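Local coordinates for protein malonyl CoA reductase (malonate semialdehyde-forming) (Sulfolobus tokodaii, PDB 2EP5) that probably reduces malonyl-CoA to malonate semialdehyde with NADPH, as an oxidoreductase of the aspartate-semialdehyde dehydrogenase family, at residues R112-V117 with K210-K214; I120-I124 with R331-I336. All coordinates share one frame; numbering follows the deposited sequence.

Contact 1: residues R112-V117 with K210-K214; sequences RMDPDV and KELTK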
# COMPACT_ATOMS: atom_id res chain seq x y z
N ARG A 112 28.27 -17.86 -11.51
CA ARG A 112 27.27 -17.96 -12.57
C ARG A 112 27.82 -17.74 -13.97
O ARG A 112 27.36 -18.36 -14.93
CB ARG A 112 26.13 -16.97 -12.34
CG ARG A 112 25.06 -17.42 -11.38
CD ARG A 112 23.96 -16.37 -11.35
NE ARG A 112 23.04 -16.50 -10.24
CZ ARG A 112 22.40 -15.46 -9.71
NH1 ARG A 112 22.61 -14.24 -10.20
NH2 ARG A 112 21.56 -15.63 -8.70
N MET A 113 28.81 -16.86 -14.08
CA MET A 113 29.40 -16.56 -15.38
C MET A 113 30.75 -17.25 -15.61
O MET A 113 31.48 -16.88 -16.53
CB MET A 113 29.51 -15.04 -15.55
CG MET A 113 28.16 -14.31 -15.58
SD MET A 113 27.01 -14.91 -16.88
CE MET A 113 27.81 -14.27 -18.38
N ASP A 114 31.07 -18.25 -14.80
CA ASP A 114 32.32 -18.98 -14.96
C ASP A 114 32.12 -19.87 -16.19
O ASP A 114 31.17 -20.64 -16.25
CB ASP A 114 32.61 -19.85 -13.74
CG ASP A 114 33.97 -20.54 -13.81
OD1 ASP A 114 34.19 -21.34 -14.75
OD2 ASP A 114 34.82 -20.27 -12.94
N PRO A 115 33.01 -19.75 -17.19
CA PRO A 115 33.00 -20.50 -18.45
C PRO A 115 32.93 -22.02 -18.31
O PRO A 115 32.53 -22.71 -19.25
CB PRO A 115 34.29 -20.05 -19.13
CG PRO A 115 34.50 -18.67 -18.60
CD PRO A 115 34.15 -18.82 -17.15
N ASP A 116 33.34 -22.54 -17.16
CA ASP A 116 33.31 -23.99 -16.94
C ASP A 116 32.12 -24.42 -16.09
O ASP A 116 31.93 -25.61 -15.82
CB ASP A 116 34.59 -24.45 -16.26
CG ASP A 116 35.83 -24.07 -17.03
OD1 ASP A 116 35.84 -24.25 -18.27
OD2 ASP A 116 36.79 -23.58 -16.40
N VAL A 117 31.30 -23.45 -15.68
CA VAL A 117 30.15 -23.75 -14.85
C VAL A 117 28.86 -23.50 -15.62
O VAL A 117 28.63 -22.40 -16.14
CB VAL A 117 30.17 -22.89 -13.58
CG1 VAL A 117 29.01 -23.25 -12.68
CG2 VAL A 117 31.49 -23.08 -12.85
N LYS A 210 24.20 -9.79 -19.08
CA LYS A 210 25.24 -10.80 -19.23
C LYS A 210 24.71 -12.23 -19.13
O LYS A 210 24.98 -13.06 -20.00
CB LYS A 210 26.34 -10.59 -18.20
CG LYS A 210 27.08 -9.27 -18.35
CD LYS A 210 28.30 -9.20 -17.43
CE LYS A 210 28.95 -7.81 -17.48
NZ LYS A 210 29.21 -7.38 -18.89
N GLU A 211 23.97 -12.52 -18.06
CA GLU A 211 23.43 -13.86 -17.86
C GLU A 211 22.53 -14.30 -19.00
O GLU A 211 22.51 -15.47 -19.37
CB GLU A 211 22.68 -13.94 -16.53
CG GLU A 211 23.61 -14.01 -15.33
CD GLU A 211 22.85 -14.02 -14.01
OE1 GLU A 211 21.80 -14.69 -13.93
OE2 GLU A 211 23.32 -13.37 -13.06
N LEU A 212 21.78 -13.37 -19.56
CA LEU A 212 20.89 -13.69 -20.67
C LEU A 212 21.74 -14.18 -21.86
O LEU A 212 21.31 -15.02 -22.65
CB LEU A 212 20.09 -12.43 -21.05
CG LEU A 212 18.57 -12.53 -21.24
CD1 LEU A 212 17.94 -13.34 -20.13
CD2 LEU A 212 17.99 -11.13 -21.28
N THR A 213 22.96 -13.66 -21.95
CA THR A 213 23.90 -14.04 -23.01
C THR A 213 24.33 -15.51 -22.90
O THR A 213 24.50 -16.21 -23.91
CB THR A 213 25.16 -13.14 -22.96
OG1 THR A 213 24.87 -11.89 -23.61
CG2 THR A 213 26.31 -13.79 -23.64
N LYS A 214 24.50 -15.99 -21.67
CA LYS A 214 24.90 -17.37 -21.44
C LYS A 214 23.72 -18.33 -21.50
O LYS A 214 23.83 -19.43 -22.03
CB LYS A 214 25.60 -17.49 -20.09
CG LYS A 214 26.23 -18.85 -19.84
CD LYS A 214 27.02 -18.84 -18.54
CE LYS A 214 27.72 -20.16 -18.30
NZ LYS A 214 28.58 -20.08 -17.09
O HOH W 1 30.15 -18.25 -18.77

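Contact 2: residues I120-I124 with R331-I336; sequences INPEI and RGAAGI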
# COMPACT_ATOMS: atom_id res chain seq x y z
N ILE A 120 22.06 -22.90 -15.50
CA ILE A 120 20.85 -23.54 -15.98
C ILE A 120 19.47 -22.99 -15.67
O ILE A 120 19.17 -22.54 -14.57
CB ILE A 120 20.82 -25.03 -15.55
CG1 ILE A 120 22.11 -25.73 -16.00
CG2 ILE A 120 19.61 -25.74 -16.17
CD1 ILE A 120 22.35 -25.68 -17.50
N ASN A 121 18.64 -23.05 -16.71
CA ASN A 121 17.23 -22.71 -16.68
C ASN A 121 16.77 -23.87 -17.56
O ASN A 121 16.77 -23.77 -18.79
CB ASN A 121 16.92 -21.36 -17.34
CG ASN A 121 15.49 -20.90 -17.07
OD1 ASN A 121 14.70 -21.66 -16.51
ND2 ASN A 121 15.16 -19.68 -17.47
N PRO A 122 16.40 -24.99 -16.93
CA PRO A 122 15.94 -26.25 -17.54
C PRO A 122 15.44 -26.20 -18.99
O PRO A 122 16.12 -26.68 -19.90
CB PRO A 122 14.88 -26.73 -16.56
CG PRO A 122 15.47 -26.34 -15.25
CD PRO A 122 15.95 -24.92 -15.52
N GLU A 123 14.26 -25.64 -19.20
CA GLU A 123 13.68 -25.56 -20.54
C GLU A 123 14.58 -24.85 -21.55
O GLU A 123 14.65 -25.25 -22.71
CB GLU A 123 12.33 -24.82 -20.49
CG GLU A 123 11.22 -25.57 -19.76
CD GLU A 123 11.20 -25.33 -18.26
OE1 GLU A 123 12.23 -24.94 -17.70
OE2 GLU A 123 10.14 -25.56 -17.64
N ILE A 124 15.28 -23.82 -21.11
CA ILE A 124 16.13 -23.04 -21.99
C ILE A 124 17.46 -23.64 -22.45
O ILE A 124 17.77 -23.63 -23.64
CB ILE A 124 16.39 -21.65 -21.36
CG1 ILE A 124 15.07 -21.04 -20.88
CG2 ILE A 124 17.04 -20.72 -22.37
CD1 ILE A 124 14.01 -20.94 -21.96
N ARG A 331 9.96 -19.77 -10.25
CA ARG A 331 10.61 -19.81 -11.55
C ARG A 331 11.98 -19.15 -11.44
O ARG A 331 12.95 -19.59 -12.06
CB ARG A 331 9.79 -19.05 -12.58
CG ARG A 331 10.34 -19.18 -13.99
CD ARG A 331 9.98 -20.54 -14.52
NE ARG A 331 11.08 -21.18 -15.23
CZ ARG A 331 11.00 -22.38 -15.78
NH1 ARG A 331 9.86 -23.06 -15.70
NH2 ARG A 331 12.04 -22.89 -16.42
N GLY A 332 12.05 -18.09 -10.65
CA GLY A 332 13.28 -17.35 -10.51
C GLY A 332 14.31 -17.84 -9.51
O GLY A 332 15.39 -17.27 -9.43
N ALA A 333 13.98 -18.88 -8.74
CA ALA A 333 14.92 -19.41 -7.75
C ALA A 333 14.64 -20.85 -7.31
O ALA A 333 15.19 -21.79 -7.88
CB ALA A 333 14.96 -18.49 -6.54
N ALA A 334 13.78 -21.01 -6.30
CA ALA A 334 13.44 -22.33 -5.74
C ALA A 334 13.10 -23.42 -6.76
O ALA A 334 13.74 -24.46 -6.81
CB ALA A 334 12.30 -22.20 -4.74
N GLY A 335 12.07 -23.16 -7.56
CA GLY A 335 11.65 -24.12 -8.55
C GLY A 335 12.66 -24.49 -9.62
O GLY A 335 12.71 -25.65 -10.03
N ILE A 336 13.46 -23.54 -10.10
CA ILE A 336 14.43 -23.90 -11.14
C ILE A 336 15.61 -24.69 -10.61
O ILE A 336 16.20 -25.48 -11.33
CB ILE A 336 14.96 -22.67 -11.92
CG1 ILE A 336 15.42 -21.59 -10.96
CG2 ILE A 336 13.90 -22.17 -12.87
CD1 ILE A 336 16.18 -20.50 -11.64

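Contact 1: residues R112-V117 with K210-K214
Met113 and Lys210 open a contact in which helix 204-215 meets a loop containing a type I beta turn, Asp114 to Val117, joining the cofactor-binding and dimerisation regions of the semialdehyde dehydrogenase fold. The methionine chain, folded back at chi2 and chi3, lays CE 3.5 Å from Lys210 O. One residue on, the sulfur of Met113 crosses over the CG of Glu211 at a slant. Glu211 also reaches Arg112, whose chain runs extended from CG to NE, in a salt bridge, NH1 to OE2 at 3.1 Å. The oxygen is met on its syn side, with the guanidinium and carboxylate planes 61° apart; the N-H...O angle is 142°, so the bond is bent. Each has a further partner: Glu211 OE1 accepts from Asn150 N, and Arg112 NH2 donates to Asn107 O. The Arg112 side chain lies about 7 Å from that of Cys151, the predicted acyl-thioester residue. Lys214, stretched straight with CG anti to the backbone N (chi1 -172°), carries NZ into the curl of the loop, where it bonds Arg112 O at 3.0 Å, a water that bonds Met113 O weakly, and Val117 O, nearly along the C=O axis, at a modelled 2.5 Å that is probably too short to be exact. Asp114 O, 2.8 Å from NZ, is gripped from both faces of its plane, by this ammonium and by the turn's Val117 N.

Contact 2: residues I120-I124 with R331-I336
Arg331 and Glu123 face each other from opposite directions in a buried salt bridge, with Asn121 coming in at about a right angle to put its OD1 at the guanidinium edge. The polar half of the contact is the tight half. Arg331 NH2 carries two bonds: one, nearly straight at 169°, goes to Asn121 OD1 at 2.9 Å, and the other goes to Glu123 OE1, modelled at 2.4 Å, a separation too short to be taken literally. NH1 adds Glu123 OE2 at 3.2 Å, met from above the carboxylate plane; the two flat groups are turned 52° apart, so this is a twisted pairing, not a coplanar fork. A bend in Glu123 at chi2 (86°) swings its carboxylate to the guanidinium edge. Outside partners fix both groups further, Met306 O at Arg331 NH1 and Gln273 at Glu123 OE2, whereas the buried Arg331 NE has no partner in the model. A methionine in place of Arg331 would probably leave the Glu123 carboxylate without its opposite charge and Asn121 OD1 without its donor, deep inside the protein.

The apolar half is looser, though no solvent side exists here. The proline CG of Pro122 lies 4.1 Å from Ile336 O. Pro122 CD also comes within 4.3 Å of Ile336 CG2, but the placing of that methyl is doubtful.

Around this core, Pro122 also leans on Leu339 and Thr340 farther along helix 334-347, while Asn121 and Arg331 both touch Met158 of helix 151-160. Ala334, at the start of the long C-terminal helix, packs on helix 15-24, and Ile120 is tied by backbone bonds to Lys147 of strand 144-147.

Both contacts draw on one connection, the chain from 112 to 124 after strand 103-106, and fasten its successive parts to different elements: residues 112-117 to helix 204-215, residues 120-124 to Arg331 and the first turn of helix 334-347. Contact 1 is partly exposed, with Met113 and Lys210 at the surface and a bound water; contact 2 lies near the centre of the chain and is buried throughout. The chemistry follows the setting. In the first, a lysine is held mainly by loop backbone carbonyls; in the second, an arginine is paired with a carboxylate and also donates to an amide oxygen. Each contains an arginine-glutamate salt bridge, and in each the glutamate has another polar partner.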